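Local coordinates for variable region-containing chitin-binding protein 3 (Branchiostoma floridae, PDB 1XT5), which probably binds chitin, and may hydrolyse it, as an amphioxus innate immune-type receptor whose immunoglobulin variable-type domain is the part described here, at residues V38-L42 and L89-L94. Coordinates in Å, arbitrary orientation, origin at the centre of the assembly. Residues are numbered along the deposited sequence.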
ATOM      1  N   VAL A  38       3.964   7.600  -5.452  1.00  5.97           N
ATOM      2  CA  VAL A  38       3.107   7.705  -4.294  1.00  6.24           C
ATOM      3  C   VAL A  38       2.391   6.388  -4.061  1.00  5.39           C
ATOM      4  O   VAL A  38       1.855   5.781  -5.002  1.00  5.61           O
ATOM      5  CB  VAL A  38       2.174   8.913  -4.397  1.00 10.62           C
ATOM      6  CG1 VAL A  38       1.385   8.990  -5.669  1.00 12.53           C
ATOM      7  CG2 VAL A  38       1.261   8.939  -3.168  1.00 16.99           C
ATOM      8  N   ILE A  39       2.471   5.945  -2.808  1.00  4.87           N
ATOM      9  CA  ILE A  39       1.932   4.659  -2.379  1.00  5.40           C
ATOM     10  C   ILE A  39       0.638   4.889  -1.671  1.00  4.75           C
ATOM     11  O   ILE A  39       0.564   5.731  -0.755  1.00  5.90           O
ATOM     12  CB  ILE A  39       2.931   3.977  -1.378  1.00  7.40           C
ATOM     13  CG1 ILE A  39       4.218   3.538  -2.056  1.00  9.92           C
ATOM     14  CG2 ILE A  39       2.289   2.842  -0.599  1.00  8.13           C
ATOM     15  CD1 ILE A  39       5.074   4.473  -2.850  1.00 11.41           C
ATOM     16  N   SER A  40      -0.398   4.138  -2.032  1.00  4.76           N
ATOM     17  CA  SER A  40      -1.660   4.139  -1.334  1.00  5.55           C
ATOM     18  C   SER A  40      -2.069   2.704  -1.016  1.00  5.43           C
ATOM     19  O   SER A  40      -1.984   1.833  -1.873  1.00  7.98           O
ATOM     20  CB  SER A  40      -2.761   4.756  -2.202  1.00  6.95           C
ATOM     21  OG  SER A  40      -2.447   6.058  -2.616  1.00  8.32           O
ATOM     22  N   TRP A  41      -2.487   2.469   0.212  1.00  4.67           N
ATOM     23  CA  TRP A  41      -3.194   1.232   0.581  1.00  4.50           C
ATOM     24  C   TRP A  41      -4.633   1.633   0.796  1.00  4.53           C
ATOM     25  O   TRP A  41      -4.945   2.574   1.542  1.00  5.51           O
ATOM     26  CB  TRP A  41      -2.593   0.611   1.820  1.00  4.86           C
ATOM     27  CG  TRP A  41      -1.350  -0.167   1.607  1.00  4.72           C
ATOM     28  CD1 TRP A  41      -0.051   0.248   1.709  1.00  4.88           C
ATOM     29  CD2 TRP A  41      -1.292  -1.572   1.211  1.00  4.46           C
ATOM     30  NE1 TRP A  41       0.799  -0.785   1.408  1.00  5.32           N
ATOM     31  CE2 TRP A  41       0.074  -1.900   1.133  1.00  4.62           C
ATOM     32  CE3 TRP A  41      -2.271  -2.544   0.967  1.00  4.95           C
ATOM     33  CZ2 TRP A  41       0.485  -3.204   0.810  1.00  4.66           C
ATOM     34  CZ3 TRP A  41      -1.860  -3.818   0.646  1.00  4.98           C
ATOM     35  CH2 TRP A  41      -0.495  -4.154   0.582  1.00  4.77           C
ATOM     36  N   LEU A  42      -5.533   0.920   0.111  1.00  4.34           N
ATOM     37  CA  LEU A  42      -6.924   1.256  -0.021  1.00  5.14           C
ATOM     38  C   LEU A  42      -7.743   0.002   0.289  1.00  4.95           C
ATOM     39  O   LEU A  42      -7.498  -1.023  -0.361  1.00  6.18           O
ATOM     40  CB  LEU A  42      -7.210   1.741  -1.437  1.00  6.18           C
ATOM     41  CG  LEU A  42      -6.387   2.942  -1.906  1.00  6.61           C
ATOM     42  CD1 LEU A  42      -6.465   3.126  -3.413  1.00  9.70           C
ATOM     43  CD2 LEU A  42      -6.754   4.203  -1.175  1.00 10.42           C
ATOM     44  N   LEU A  89       8.976   2.674   1.766  1.00  5.79           N
ATOM     45  CA  LEU A  89       8.101   3.033   0.670  1.00  5.62           C
ATOM     46  C   LEU A  89       8.523   2.464  -0.648  1.00  5.72           C
ATOM     47  O   LEU A  89       7.689   2.322  -1.565  1.00  6.71           O
ATOM     48  CB  LEU A  89       7.977   4.565   0.594  1.00  6.18           C
ATOM     49  CG  LEU A  89       7.198   5.229   1.707  1.00  6.08           C
ATOM     50  CD1 LEU A  89       7.409   6.722   1.695  1.00  7.43           C
ATOM     51  CD2 LEU A  89       5.718   4.910   1.641  1.00 10.63           C
ATOM     52  N   ALA A  90       9.789   2.115  -0.816  1.00  6.15           N
ATOM     53  CA  ALA A  90      10.280   1.483  -2.033  1.00  6.78           C
ATOM     54  C   ALA A  90       9.891   0.013  -2.099  1.00  6.09           C
ATOM     55  O   ALA A  90      10.028  -0.578  -3.204  1.00  7.43           O
ATOM     56  CB  ALA A  90      11.804   1.590  -2.144  1.00  8.83           C
ATOM     57  N   ALA A  91       9.412  -0.585  -1.040  1.00  6.17           N
ATOM     58  CA  ALA A  91       9.022  -2.008  -0.958  1.00  6.08           C
ATOM     59  C   ALA A  91       7.838  -2.036   0.008  1.00  5.58           C
ATOM     60  O   ALA A  91       7.956  -2.427   1.172  1.00  5.78           O
ATOM     61  CB  ALA A  91      10.184  -2.856  -0.469  1.00  8.36           C
ATOM     62  N   PRO A  92       6.686  -1.479  -0.418  1.00  5.23           N
ATOM     63  CA  PRO A  92       5.685  -0.940   0.495  1.00  5.10           C
ATOM     64  C   PRO A  92       4.722  -1.927   1.127  1.00  5.19           C
ATOM     65  O   PRO A  92       3.516  -1.644   1.293  1.00  6.07           O
ATOM     66  CB  PRO A  92       4.962   0.089  -0.392  1.00  6.29           C
ATOM     67  CG  PRO A  92       5.018  -0.544  -1.767  1.00  6.47           C
ATOM     68  CD  PRO A  92       6.409  -1.107  -1.824  1.00  6.05           C
ATOM     69  N   THR A  93       5.234  -3.026   1.658  1.00  5.09           N
ATOM     70  CA  THR A  93       4.481  -3.897   2.530  1.00  4.78           C
ATOM     71  C   THR A  93       3.838  -3.116   3.650  1.00  4.80           C
ATOM     72  O   THR A  93       4.487  -2.285   4.306  1.00  5.68           O
ATOM     73  CB  THR A  93       5.443  -4.943   3.104  1.00  5.39           C
ATOM     74  OG1 THR A  93       5.910  -5.696   2.006  1.00  6.10           O
ATOM     75  CG2 THR A  93       4.837  -5.794   4.202  1.00  6.15           C
ATOM     76  N   LEU A  94       2.548  -3.397   3.864  1.00  5.25           N
ATOM     77  CA  LEU A  94       1.756  -2.790   4.920  1.00  4.88           C
ATOM     78  C   LEU A  94       1.795  -3.659   6.181  1.00  5.05           C
ATOM     79  O   LEU A  94       1.601  -4.863   6.095  1.00  6.25           O
ATOM     80  CB  LEU A  94       0.309  -2.713   4.448  1.00  5.59           C
ATOM     81  CG  LEU A  94      -0.712  -2.154   5.462  1.00  6.48           C
ATOM     82  CD1 LEU A  94      -0.472  -0.678   5.707  1.00  8.74           C
ATOM     83  CD2 LEU A  94      -2.121  -2.389   4.946  1.00  7.20           C
TER
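This is the core of a V-type immunoglobulin beta sandwich, built round the tryptophan characteristic of strand C. Strand 38-44 lies in one sheet. Segment 89-94 comes from the connection between strands 84-86 and 94-96 of the facing sheet. Ile-39 and Trp-41 alternate with Ser-40, so both point inward, toward segment 89-94. Trp-41 packs close to the disulfide cysteines Cys-26 and Cys-109, the conserved pin between the two sheets. Pro-92 is the centre of an inverse gamma turn, in which Thr-93 N donates a hydrogen bond to Ala-91 O at 2.8 Å. Ile-39 CG2 also packs on Pro-92 CB at 3.8 Å, and Ile-39 CD1 lies 3.6 Å from Leu-89 O. Leu-94 covers one face of the indole in a CH-pi contact, its CB 3.6 Å from the five-membered ring centroid of Trp-41. The hydrogen bond between the segments runs at the ring edge, from Trp-41 NE1 to Pro-92 O, at 2.9 Å.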